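PDB 4R84: sialyltransferase 0160 from Photobacterium damselae, which probably transfers sialic acid from CMP-N-acetylneuraminic acid to galactoside acceptors in alpha-2,6 linkage, as a GT-B glycosyltransferase. Local coordinates for residues T43-L48 with S80-A85; A117-V122 with N198-T203; Q134-I139 with T334-I339; G258-L263 with R281-K286. All coordinates share one frame; numbering follows the deposited sequence.

Contact 1. Residues T43-L48 with S80-A85; sequences TETYQL and SFDFVA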
# COMPACT_ATOMS: atom_id res chain seq x y z
N THR A 43 -20.56 -21.31 -3.99
CA THR A 43 -21.86 -20.85 -4.49
C THR A 43 -21.82 -20.13 -5.84
O THR A 43 -22.87 -19.91 -6.45
CB THR A 43 -22.62 -19.91 -3.48
OG1 THR A 43 -22.10 -18.58 -3.55
CG2 THR A 43 -22.58 -20.45 -2.05
N GLU A 44 -20.63 -19.81 -6.36
CA GLU A 44 -20.54 -19.15 -7.66
C GLU A 44 -20.48 -20.18 -8.79
O GLU A 44 -20.23 -21.36 -8.56
CB GLU A 44 -19.33 -18.19 -7.69
CG GLU A 44 -19.46 -17.08 -6.64
CD GLU A 44 -18.50 -15.92 -6.84
OE1 GLU A 44 -17.63 -15.99 -7.74
OE2 GLU A 44 -18.63 -14.92 -6.10
N THR A 45 -20.71 -19.71 -10.02
CA THR A 45 -20.82 -20.59 -11.18
C THR A 45 -19.61 -20.44 -12.12
O THR A 45 -19.11 -19.33 -12.34
CB THR A 45 -22.12 -20.29 -11.95
OG1 THR A 45 -23.25 -20.55 -11.10
CG2 THR A 45 -22.24 -21.15 -13.22
N TYR A 46 -19.12 -21.57 -12.61
CA TYR A 46 -18.09 -21.60 -13.63
C TYR A 46 -18.61 -22.41 -14.82
O TYR A 46 -19.17 -23.48 -14.61
CB TYR A 46 -16.80 -22.19 -13.08
CG TYR A 46 -15.63 -22.15 -14.04
CD1 TYR A 46 -15.47 -23.13 -15.02
CD2 TYR A 46 -14.68 -21.13 -13.96
CE1 TYR A 46 -14.40 -23.08 -15.91
CE2 TYR A 46 -13.61 -21.09 -14.84
CZ TYR A 46 -13.48 -22.06 -15.81
OH TYR A 46 -12.41 -22.00 -16.68
N GLN A 47 -18.48 -21.90 -16.04
CA GLN A 47 -18.97 -22.65 -17.20
C GLN A 47 -17.89 -23.57 -17.78
O GLN A 47 -16.90 -23.10 -18.33
CB GLN A 47 -19.46 -21.73 -18.32
CG GLN A 47 -20.12 -22.52 -19.45
CD GLN A 47 -20.42 -21.69 -20.69
OE1 GLN A 47 -19.57 -20.96 -21.19
NE2 GLN A 47 -21.64 -21.81 -21.20
N LEU A 48 -18.09 -24.88 -17.65
CA LEU A 48 -17.17 -25.80 -18.31
C LEU A 48 -17.47 -25.84 -19.81
O LEU A 48 -18.62 -25.98 -20.24
CB LEU A 48 -17.27 -27.20 -17.69
CG LEU A 48 -16.59 -27.27 -16.32
CD1 LEU A 48 -17.10 -28.45 -15.53
CD2 LEU A 48 -15.07 -27.30 -16.42
N SER A 80 -21.25 -27.24 -23.44
CA SER A 80 -20.95 -26.36 -22.32
C SER A 80 -21.99 -26.58 -21.24
O SER A 80 -23.16 -26.79 -21.54
CB SER A 80 -20.94 -24.90 -22.76
OG SER A 80 -19.95 -24.67 -23.74
N PHE A 81 -21.57 -26.53 -19.98
CA PHE A 81 -22.53 -26.63 -18.88
C PHE A 81 -22.00 -25.94 -17.64
O PHE A 81 -20.81 -25.62 -17.55
CB PHE A 81 -22.87 -28.09 -18.55
CG PHE A 81 -21.71 -28.88 -18.02
CD1 PHE A 81 -20.81 -29.49 -18.88
CD2 PHE A 81 -21.50 -28.99 -16.65
CE1 PHE A 81 -19.74 -30.20 -18.40
CE2 PHE A 81 -20.43 -29.70 -16.16
CZ PHE A 81 -19.54 -30.31 -17.04
N ASP A 82 -22.89 -25.73 -16.68
CA ASP A 82 -22.51 -24.98 -15.49
C ASP A 82 -22.08 -25.87 -14.33
O ASP A 82 -22.75 -26.84 -13.98
CB ASP A 82 -23.67 -24.10 -15.01
CG ASP A 82 -23.88 -22.88 -15.88
OD1 ASP A 82 -23.03 -22.58 -16.76
OD2 ASP A 82 -24.90 -22.18 -15.67
N PHE A 83 -20.93 -25.51 -13.76
CA PHE A 83 -20.46 -26.04 -12.49
C PHE A 83 -20.82 -25.01 -11.42
O PHE A 83 -20.36 -23.87 -11.47
CB PHE A 83 -18.94 -26.28 -12.55
CG PHE A 83 -18.31 -26.66 -11.24
CD1 PHE A 83 -18.18 -27.99 -10.88
CD2 PHE A 83 -17.79 -25.69 -10.38
CE1 PHE A 83 -17.57 -28.34 -9.68
CE2 PHE A 83 -17.19 -26.03 -9.18
CZ PHE A 83 -17.07 -27.36 -8.83
N VAL A 84 -21.67 -25.41 -10.47
CA VAL A 84 -21.99 -24.57 -9.32
C VAL A 84 -21.19 -25.04 -8.12
O VAL A 84 -21.35 -26.18 -7.68
CB VAL A 84 -23.48 -24.61 -8.96
CG1 VAL A 84 -23.76 -23.68 -7.77
CG2 VAL A 84 -24.32 -24.22 -10.17
N ALA A 85 -20.29 -24.19 -7.62
CA ALA A 85 -19.43 -24.57 -6.51
C ALA A 85 -20.22 -24.81 -5.23
O ALA A 85 -20.94 -23.92 -4.76
CB ALA A 85 -18.36 -23.49 -6.26
O HOH W 1 -23.69 -23.11 -19.34
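Leu-48 and Phe-81 run alongside each other on one face. CB of Leu-48 sits over one face of the Phe-81 ring, 4.1 Å from its centroid, in a CH-pi contact displaced toward the rim. The Leu-48 methyl CD1 reaches CZ of Phe-81 at 3.4 Å. Phe-81 places CG between its backbone N and carbonyl carbon (chi1 65°), and this turns the ring toward the leucine. CD1 of Leu-48 also touches CB of Phe-83 at 4.1 Å, but the Phe-83 ring turns from 43-48 and meets Tyr-94 edge-to-face. Tyr-46 is on the same face and packs against strands 31-41 and 106-125.

The other face carries Thr-45, Gln-47, Asp-82 and Val-84 and is exposed. Here the methyl CG2 of Thr-45 lies against the Asp-82 carboxylate, 3.6 Å from CG of Asp-82. The Gln-47 amide and the Asp-82 carboxylate are turned 50° apart. One water joins them: it accepts from NE2 of Gln-47 at 3.1 Å and donates to OD1 of Asp-82 at 2.7 Å.

Six backbone hydrogen bonds tie the segments together. Tyr-46 with Phe-83 and Leu-48 with Phe-81 are hydrogen-bonded pairs; Thr-45 with Val-84 and Gln-47 with Asp-82 are non-hydrogen-bonded pairs. This is a two-stranded antiparallel sheet with one apolar and one solvent-facing side, packed by its apolar face on the larger sheet, consistent with the beta-sandwich of a PKD-like, immunoglobulin-type domain.

Contact 2. Residues A117-V122 with N198-T203; sequences APTLEV and NIEFYT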
# COMPACT_ATOMS: atom_id res chain seq x y z
N ALA A 117 -12.96 -20.82 -0.48
CA ALA A 117 -13.73 -19.92 0.36
C ALA A 117 -13.73 -18.53 -0.26
O ALA A 117 -12.77 -18.14 -0.93
CB ALA A 117 -13.13 -19.87 1.77
N PRO A 118 -14.79 -17.76 -0.02
CA PRO A 118 -14.71 -16.36 -0.44
C PRO A 118 -13.63 -15.63 0.35
O PRO A 118 -13.28 -16.07 1.45
CB PRO A 118 -16.09 -15.81 -0.10
CG PRO A 118 -16.58 -16.70 1.02
CD PRO A 118 -16.05 -18.07 0.66
N THR A 119 -13.14 -14.53 -0.21
CA THR A 119 -12.10 -13.71 0.42
C THR A 119 -12.64 -12.32 0.63
O THR A 119 -13.22 -11.72 -0.30
CB THR A 119 -10.82 -13.65 -0.44
OG1 THR A 119 -10.29 -14.97 -0.59
CG2 THR A 119 -9.75 -12.75 0.22
N LEU A 120 -12.47 -11.82 1.86
CA LEU A 120 -12.78 -10.44 2.19
C LEU A 120 -11.46 -9.71 2.38
O LEU A 120 -10.64 -10.14 3.20
CB LEU A 120 -13.64 -10.34 3.46
CG LEU A 120 -13.89 -8.92 3.97
CD1 LEU A 120 -14.81 -8.16 3.00
CD2 LEU A 120 -14.46 -8.95 5.38
N GLU A 121 -11.25 -8.64 1.61
CA GLU A 121 -10.04 -7.82 1.75
C GLU A 121 -10.37 -6.62 2.62
O GLU A 121 -11.32 -5.89 2.33
CB GLU A 121 -9.53 -7.37 0.38
CG GLU A 121 -9.27 -8.51 -0.61
CD GLU A 121 -9.00 -8.00 -2.01
OE1 GLU A 121 -8.67 -6.79 -2.17
OE2 GLU A 121 -9.12 -8.80 -2.97
N VAL A 122 -9.56 -6.39 3.66
CA VAL A 122 -9.86 -5.31 4.61
C VAL A 122 -8.69 -4.34 4.63
O VAL A 122 -7.56 -4.75 4.86
CB VAL A 122 -10.11 -5.87 6.02
CG1 VAL A 122 -10.41 -4.75 7.05
CG2 VAL A 122 -11.29 -6.85 5.97
N ASN A 198 -12.01 -16.37 4.11
CA ASN A 198 -10.63 -15.91 4.26
C ASN A 198 -10.62 -14.39 4.36
O ASN A 198 -11.27 -13.71 3.57
CB ASN A 198 -9.76 -16.35 3.08
CG ASN A 198 -9.48 -17.83 3.09
OD1 ASN A 198 -9.29 -18.44 4.14
ND2 ASN A 198 -9.48 -18.43 1.91
N ILE A 199 -9.87 -13.87 5.31
CA ILE A 199 -9.71 -12.43 5.42
C ILE A 199 -8.27 -12.05 5.15
O ILE A 199 -7.35 -12.66 5.71
CB ILE A 199 -10.14 -11.90 6.80
CG1 ILE A 199 -11.62 -12.18 7.06
CG2 ILE A 199 -9.81 -10.40 6.94
CD1 ILE A 199 -12.06 -11.86 8.48
N GLU A 200 -8.07 -11.09 4.25
CA GLU A 200 -6.76 -10.50 3.99
C GLU A 200 -6.73 -9.11 4.59
O GLU A 200 -7.63 -8.31 4.30
CB GLU A 200 -6.46 -10.42 2.50
CG GLU A 200 -6.22 -11.77 1.83
CD GLU A 200 -6.14 -11.65 0.32
OE1 GLU A 200 -6.26 -10.54 -0.23
OE2 GLU A 200 -5.99 -12.70 -0.34
N PHE A 201 -5.70 -8.79 5.39
CA PHE A 201 -5.58 -7.47 6.00
C PHE A 201 -4.50 -6.65 5.30
O PHE A 201 -3.49 -7.20 4.88
CB PHE A 201 -5.21 -7.57 7.47
CG PHE A 201 -6.33 -8.05 8.35
CD1 PHE A 201 -7.53 -7.35 8.41
CD2 PHE A 201 -6.14 -9.14 9.19
CE1 PHE A 201 -8.55 -7.78 9.25
CE2 PHE A 201 -7.15 -9.56 10.04
CZ PHE A 201 -8.36 -8.88 10.07
N TYR A 202 -4.75 -5.35 5.18
CA TYR A 202 -3.78 -4.40 4.63
C TYR A 202 -3.79 -3.17 5.49
O TYR A 202 -4.82 -2.50 5.58
CB TYR A 202 -4.14 -4.01 3.19
CG TYR A 202 -4.28 -5.18 2.24
CD1 TYR A 202 -5.44 -5.95 2.23
CD2 TYR A 202 -3.26 -5.50 1.36
CE1 TYR A 202 -5.58 -7.03 1.35
CE2 TYR A 202 -3.39 -6.57 0.47
CZ TYR A 202 -4.55 -7.33 0.49
OH TYR A 202 -4.70 -8.40 -0.38
N THR A 203 -2.68 -2.85 6.13
CA THR A 203 -2.71 -1.68 6.99
C THR A 203 -1.31 -1.11 7.19
O THR A 203 -0.36 -1.52 6.52
CB THR A 203 -3.38 -2.00 8.35
OG1 THR A 203 -3.66 -0.78 9.05
CG2 THR A 203 -2.52 -2.91 9.23
O HOH W 2 -10.16 -21.08 0.42
O HOH W 3 -8.17 -16.46 -0.57
O HOH W 4 -6.18 -9.79 -3.04
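The ring of Phe-201 lies beside Val-122, whose CB comes within 3.8 Å of CD1 of Phe-201. One face of this ring is covered by CG2 of Ile-199, from its own strand. The Tyr-202 ring has the carbonyl O of Val-122 at its edge, in plane, and stacks with Tyr-123. These groups sit on two neighbouring parallel strands of a Rossmann-type sheet, 119-122 and 198-203. Leu-120, Val-122, Ile-199 and Phe-201 share the face covered by helices 181-192 and 213-219.

Thr-119, Glu-121, Asn-198 and Glu-200 occupy the other face. The side chains of Glu-121 and Glu-200 run alongside each other, their carboxylate planes 22° apart. Their nearest oxygens, OE2 of Glu-121 and OE1 of Glu-200, are 4.3 Å apart, and a water donates to both, weakly to Glu-121. OE1 of Glu-121 salt-bridges Arg-150, which probably eases the crowding of charge; OE2 bonds to Asn-148. CG2 of Thr-119 lies 3.8 Å from CD of Glu-200.

Five backbone hydrogen bonds join the strands, from Asn-198 N to Pro-118 O through to Tyr-202 N to Val-122 O. Tyr-202 OH donates to OE1 of Glu-200 at 2.7 Å, meeting the carboxylate from above, 43° out of its plane.

Contact 3. Residues Q134-I139 with T334-I339; sequences QLIHII and TLFLDI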
# COMPACT_ATOMS: atom_id res chain seq x y z
N GLN A 134 -1.96 0.40 -1.30
CA GLN A 134 -3.14 -0.46 -1.23
C GLN A 134 -4.06 -0.18 -2.41
O GLN A 134 -4.65 -1.11 -2.96
CB GLN A 134 -3.85 -0.24 0.10
CG GLN A 134 -3.07 -0.82 1.30
CD GLN A 134 -3.58 -0.30 2.62
OE1 GLN A 134 -4.71 0.17 2.71
NE2 GLN A 134 -2.73 -0.36 3.65
N LEU A 135 -4.19 1.08 -2.81
CA LEU A 135 -5.06 1.41 -3.93
C LEU A 135 -4.57 0.75 -5.22
O LEU A 135 -5.37 0.24 -6.01
CB LEU A 135 -5.17 2.93 -4.13
CG LEU A 135 -6.03 3.37 -5.31
CD1 LEU A 135 -7.45 2.79 -5.22
CD2 LEU A 135 -6.07 4.90 -5.33
N ILE A 136 -3.26 0.75 -5.44
CA ILE A 136 -2.71 0.06 -6.61
C ILE A 136 -3.05 -1.42 -6.54
O ILE A 136 -3.51 -2.02 -7.53
CB ILE A 136 -1.19 0.22 -6.70
CG1 ILE A 136 -0.80 1.69 -6.85
CG2 ILE A 136 -0.65 -0.66 -7.85
CD1 ILE A 136 -1.04 2.26 -8.22
N HIS A 137 -2.89 -2.00 -5.36
CA HIS A 137 -3.17 -3.42 -5.20
C HIS A 137 -4.64 -3.73 -5.49
O HIS A 137 -4.96 -4.74 -6.16
CB HIS A 137 -2.81 -3.90 -3.80
CG HIS A 137 -3.17 -5.33 -3.56
ND1 HIS A 137 -2.36 -6.37 -3.96
CD2 HIS A 137 -4.28 -5.89 -3.02
CE1 HIS A 137 -2.94 -7.52 -3.64
NE2 HIS A 137 -4.10 -7.25 -3.07
N ILE A 138 -5.53 -2.87 -5.00
CA ILE A 138 -6.97 -3.02 -5.21
C ILE A 138 -7.31 -2.98 -6.70
O ILE A 138 -8.12 -3.77 -7.19
CB ILE A 138 -7.77 -1.93 -4.45
CG1 ILE A 138 -7.77 -2.25 -2.95
CG2 ILE A 138 -9.20 -1.81 -4.96
CD1 ILE A 138 -8.39 -1.17 -2.04
N ILE A 139 -6.69 -2.05 -7.42
CA ILE A 139 -6.98 -1.93 -8.84
C ILE A 139 -6.56 -3.20 -9.58
O ILE A 139 -7.30 -3.69 -10.44
CB ILE A 139 -6.31 -0.68 -9.41
CG1 ILE A 139 -7.00 0.56 -8.85
CG2 ILE A 139 -6.40 -0.67 -10.95
CD1 ILE A 139 -6.19 1.84 -9.07
N THR A 334 -5.63 5.75 -15.19
CA THR A 334 -6.59 6.84 -15.15
C THR A 334 -7.47 6.78 -13.91
O THR A 334 -7.79 7.81 -13.31
CB THR A 334 -7.49 6.83 -16.40
OG1 THR A 334 -6.68 7.05 -17.56
CG2 THR A 334 -8.55 7.92 -16.32
N LEU A 335 -7.87 5.57 -13.52
CA LEU A 335 -8.68 5.37 -12.32
C LEU A 335 -7.92 5.75 -11.04
O LEU A 335 -8.46 6.42 -10.16
CB LEU A 335 -9.17 3.92 -12.24
CG LEU A 335 -9.99 3.54 -11.00
CD1 LEU A 335 -11.15 4.50 -10.75
CD2 LEU A 335 -10.50 2.11 -11.14
N PHE A 336 -6.67 5.29 -10.93
CA PHE A 336 -5.83 5.65 -9.79
C PHE A 336 -5.72 7.17 -9.68
O PHE A 336 -5.93 7.73 -8.61
CB PHE A 336 -4.44 5.04 -9.93
CG PHE A 336 -3.49 5.43 -8.84
CD1 PHE A 336 -3.42 4.72 -7.66
CD2 PHE A 336 -2.63 6.51 -9.01
CE1 PHE A 336 -2.52 5.07 -6.66
CE2 PHE A 336 -1.75 6.87 -8.01
CZ PHE A 336 -1.69 6.15 -6.84
N LEU A 337 -5.41 7.82 -10.79
CA LEU A 337 -5.21 9.27 -10.81
C LEU A 337 -6.46 10.04 -10.39
O LEU A 337 -6.37 11.05 -9.70
CB LEU A 337 -4.77 9.72 -12.20
CG LEU A 337 -3.37 9.27 -12.59
CD1 LEU A 337 -3.12 9.53 -14.08
CD2 LEU A 337 -2.32 9.99 -11.71
N ASP A 338 -7.62 9.55 -10.83
CA ASP A 338 -8.89 10.18 -10.50
C ASP A 338 -9.18 10.11 -9.01
O ASP A 338 -9.57 11.10 -8.40
CB ASP A 338 -10.02 9.51 -11.29
CG ASP A 338 -11.37 10.15 -11.02
OD1 ASP A 338 -11.58 11.31 -11.45
OD2 ASP A 338 -12.22 9.49 -10.39
N ILE A 339 -8.98 8.94 -8.44
CA ILE A 339 -9.20 8.75 -7.02
C ILE A 339 -8.27 9.63 -6.18
O ILE A 339 -8.71 10.27 -5.22
CB ILE A 339 -9.03 7.28 -6.66
CG1 ILE A 339 -10.21 6.49 -7.27
CG2 ILE A 339 -8.98 7.10 -5.16
CD1 ILE A 339 -10.03 4.98 -7.22
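Phe-336 is the main bump on helix segment 334-339. Its ring lodges against Leu-135 and Ile-136 on helix segment 134-139, while Ile-139 packs at the root of the side chain. CD1 of Ile-136 lies over one face of the ring, 3.5 Å from CD1 of Phe-336. CD2 of Leu-135 comes in obliquely at the same ring atom, also at 3.5 Å. Ile-139 approaches at about a right angle, and its CD1 sits near the ring plane, 3.7 Å from CB of Phe-336. With CG opposite the backbone N (chi1 176°), Phe-336 carries its ring out to the partner helix. Ile-136 bends its own CD1 over the ring by a chi2 of -76°.

Segments 134-139 and 334-339 run at 141°, nearer antiparallel than parallel, with a closest axis approach of 10.5 Å. Helix 129-144 follows strand 106-125 of the large Rossmann-type sheet and packs on that sheet through Ile-138. Helix 330-340 lies on the side of it largely turned away from the sheet.

Leu-135 is the answering bump. Its fork fits against Ile-339 as well as Phe-336: CD2 of Leu-135 meets CG2 of Ile-339 at 3.7 Å, and the other methyl, CD1, meets CD1 of Ile-339 at 3.9 Å. Leu-335 only brushes Ile-139. Phe-325 also meets the Phe-336 ring, and Leu-328 packs against Ile-136.

Contact 4. Residues G258-L263 with R281-K286; sequences GEVSLL and RYNWHK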
# COMPACT_ATOMS: atom_id res chain seq x y z
N GLY A 258 10.22 -13.52 22.87
CA GLY A 258 9.51 -13.78 24.10
C GLY A 258 8.11 -13.19 24.09
O GLY A 258 7.24 -13.65 24.83
N GLU A 259 7.88 -12.18 23.25
CA GLU A 259 6.58 -11.52 23.22
C GLU A 259 5.63 -12.08 22.16
O GLU A 259 4.47 -11.65 22.07
CB GLU A 259 6.78 -10.02 23.04
CG GLU A 259 7.14 -9.36 24.37
CD GLU A 259 7.59 -7.93 24.22
OE1 GLU A 259 7.79 -7.27 25.27
OE2 GLU A 259 7.76 -7.47 23.07
N VAL A 260 6.08 -13.06 21.38
CA VAL A 260 5.18 -13.70 20.42
C VAL A 260 3.98 -14.31 21.15
O VAL A 260 2.84 -14.11 20.74
CB VAL A 260 5.89 -14.79 19.59
CG1 VAL A 260 4.88 -15.57 18.73
CG2 VAL A 260 6.95 -14.16 18.69
N SER A 261 4.23 -15.04 22.24
CA SER A 261 3.13 -15.66 22.97
C SER A 261 2.24 -14.58 23.61
O SER A 261 1.04 -14.77 23.78
CB SER A 261 3.64 -16.64 24.03
OG SER A 261 4.46 -16.00 24.99
N LEU A 262 2.84 -13.46 23.96
CA LEU A 262 2.09 -12.33 24.50
C LEU A 262 1.06 -11.84 23.47
O LEU A 262 -0.12 -11.65 23.77
CB LEU A 262 3.04 -11.21 24.90
CG LEU A 262 2.58 -10.16 25.90
CD1 LEU A 262 2.00 -10.80 27.14
CD2 LEU A 262 3.74 -9.25 26.26
N LEU A 263 1.52 -11.62 22.24
CA LEU A 263 0.63 -11.22 21.16
C LEU A 263 -0.41 -12.30 20.90
O LEU A 263 -1.60 -12.02 20.78
CB LEU A 263 1.43 -10.90 19.89
CG LEU A 263 0.60 -10.45 18.68
CD1 LEU A 263 -0.26 -9.25 19.01
CD2 LEU A 263 1.51 -10.15 17.49
N ARG A 281 4.48 -5.05 16.84
CA ARG A 281 4.65 -4.54 15.49
C ARG A 281 5.31 -5.57 14.57
O ARG A 281 4.85 -5.81 13.45
CB ARG A 281 5.50 -3.25 15.52
CG ARG A 281 5.70 -2.59 14.16
CD ARG A 281 6.48 -1.26 14.26
NE ARG A 281 5.81 -0.29 15.12
CZ ARG A 281 6.12 1.00 15.19
NH1 ARG A 281 7.11 1.50 14.46
NH2 ARG A 281 5.45 1.81 16.00
N TYR A 282 6.39 -6.18 15.04
CA TYR A 282 7.20 -7.03 14.17
C TYR A 282 7.16 -8.51 14.56
O TYR A 282 8.09 -9.26 14.29
CB TYR A 282 8.66 -6.54 14.15
CG TYR A 282 8.82 -5.24 13.40
CD1 TYR A 282 8.53 -5.16 12.04
CD2 TYR A 282 9.28 -4.10 14.04
CE1 TYR A 282 8.67 -3.97 11.35
CE2 TYR A 282 9.44 -2.91 13.36
CZ TYR A 282 9.14 -2.84 12.02
OH TYR A 282 9.29 -1.65 11.35
N ASN A 283 6.06 -8.92 15.19
CA ASN A 283 5.84 -10.34 15.49
C ASN A 283 4.68 -10.96 14.71
O ASN A 283 4.33 -12.12 14.94
CB ASN A 283 5.57 -10.53 16.97
CG ASN A 283 6.83 -10.74 17.77
OD1 ASN A 283 7.83 -11.24 17.25
ND2 ASN A 283 6.79 -10.36 19.04
N TRP A 284 4.06 -10.20 13.82
CA TRP A 284 2.87 -10.71 13.13
C TRP A 284 3.21 -11.88 12.22
O TRP A 284 2.39 -12.78 12.05
CB TRP A 284 2.17 -9.59 12.37
CG TRP A 284 1.50 -8.65 13.33
CD1 TRP A 284 2.05 -7.56 13.94
CD2 TRP A 284 0.16 -8.75 13.82
NE1 TRP A 284 1.13 -6.98 14.78
CE2 TRP A 284 -0.04 -7.70 14.73
CE3 TRP A 284 -0.90 -9.65 13.59
CZ2 TRP A 284 -1.25 -7.49 15.39
CZ3 TRP A 284 -2.10 -9.45 14.25
CH2 TRP A 284 -2.27 -8.38 15.14
N HIS A 285 4.42 -11.88 11.66
CA HIS A 285 4.82 -12.96 10.75
C HIS A 285 5.04 -14.30 11.47
O HIS A 285 5.14 -15.34 10.82
CB HIS A 285 6.09 -12.56 10.00
CG HIS A 285 7.30 -12.48 10.88
ND1 HIS A 285 7.39 -11.59 11.93
CD2 HIS A 285 8.47 -13.16 10.85
CE1 HIS A 285 8.56 -11.74 12.53
NE2 HIS A 285 9.24 -12.69 11.89
N LYS A 286 5.09 -14.27 12.80
CA LYS A 286 5.21 -15.48 13.62
C LYS A 286 3.86 -16.16 13.79
O LYS A 286 3.78 -17.32 14.21
CB LYS A 286 5.79 -15.15 15.00
CG LYS A 286 7.23 -14.63 15.03
CD LYS A 286 8.24 -15.74 14.82
CE LYS A 286 8.67 -15.89 13.38
NZ LYS A 286 9.65 -17.00 13.24
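Leu-263, Asn-283 and Val-260 have the most surface buried here. Leu-263 projects from helix 252-267 toward the loop, with CG opposite its backbone N (chi1 -179°). Its methyl CD2 rests over one face of the Trp-284 indole, 4.1 Å from the centroid of the five-membered ring and only 12° off the ring normal. This is a CH-pi contact, with the two side chains at about a right angle. The second methyl, CD1 of Leu-263, reaches CZ2 of Trp-284 at 4.1 Å, over the six-membered part. The indole NE1 bonds to the carbonyl O of Asn-280, which helps hold the ring in place. CD2 of Leu-263 also touches CB of Asn-283, the two side chains running past one another head to tail.

Asn-283 points its amide at the helix. Its CG is 3.5 Å from CG2 of Val-260, so a methyl packs against the amide group. The polar atoms of this buried side chain are satisfied elsewhere. OD1 bonds to the hydroxyl of Tyr-312, and ND2 bonds to the carbonyl oxygens of Leu-256 and Gly-279. The bond to Leu-256 ties the loop to the preceding turn of the helix.

Val-260 uses both methyls. CG2 of Val-260 meets CG of Lys-286 at 3.7 Å, while CG1 lies 3.9 Å from CB of Lys-286. Beyond CG the lysine chain bends off from the helix.

The contact joins helix 252-267 to the loop that leads back into strand 290-294, a helix-to-strand connection of a Rossmann-type alpha/beta fold.

How the contacts relate
Contact 1 comes first in the chain and lies in the PKD-like domain; its centre is about 34 Å from the centre of the chain. The other three belong to the sialyltransferase region. Strand 106-125 links the two parts: its earlier residues back contact 1, and its later residues form contact 2. Contacts 2 and 3 cross along the chain and touch, with Tyr-202 against His-137; their centres are about 18 Å apart. Both segments of contact 4 fall in the chain between those of contact 3; the centres are about 32 Å apart. Contacts 2 to 4 probably belong to the N-terminal Rossmann-type half, while contact 1 belongs to a separate beta domain.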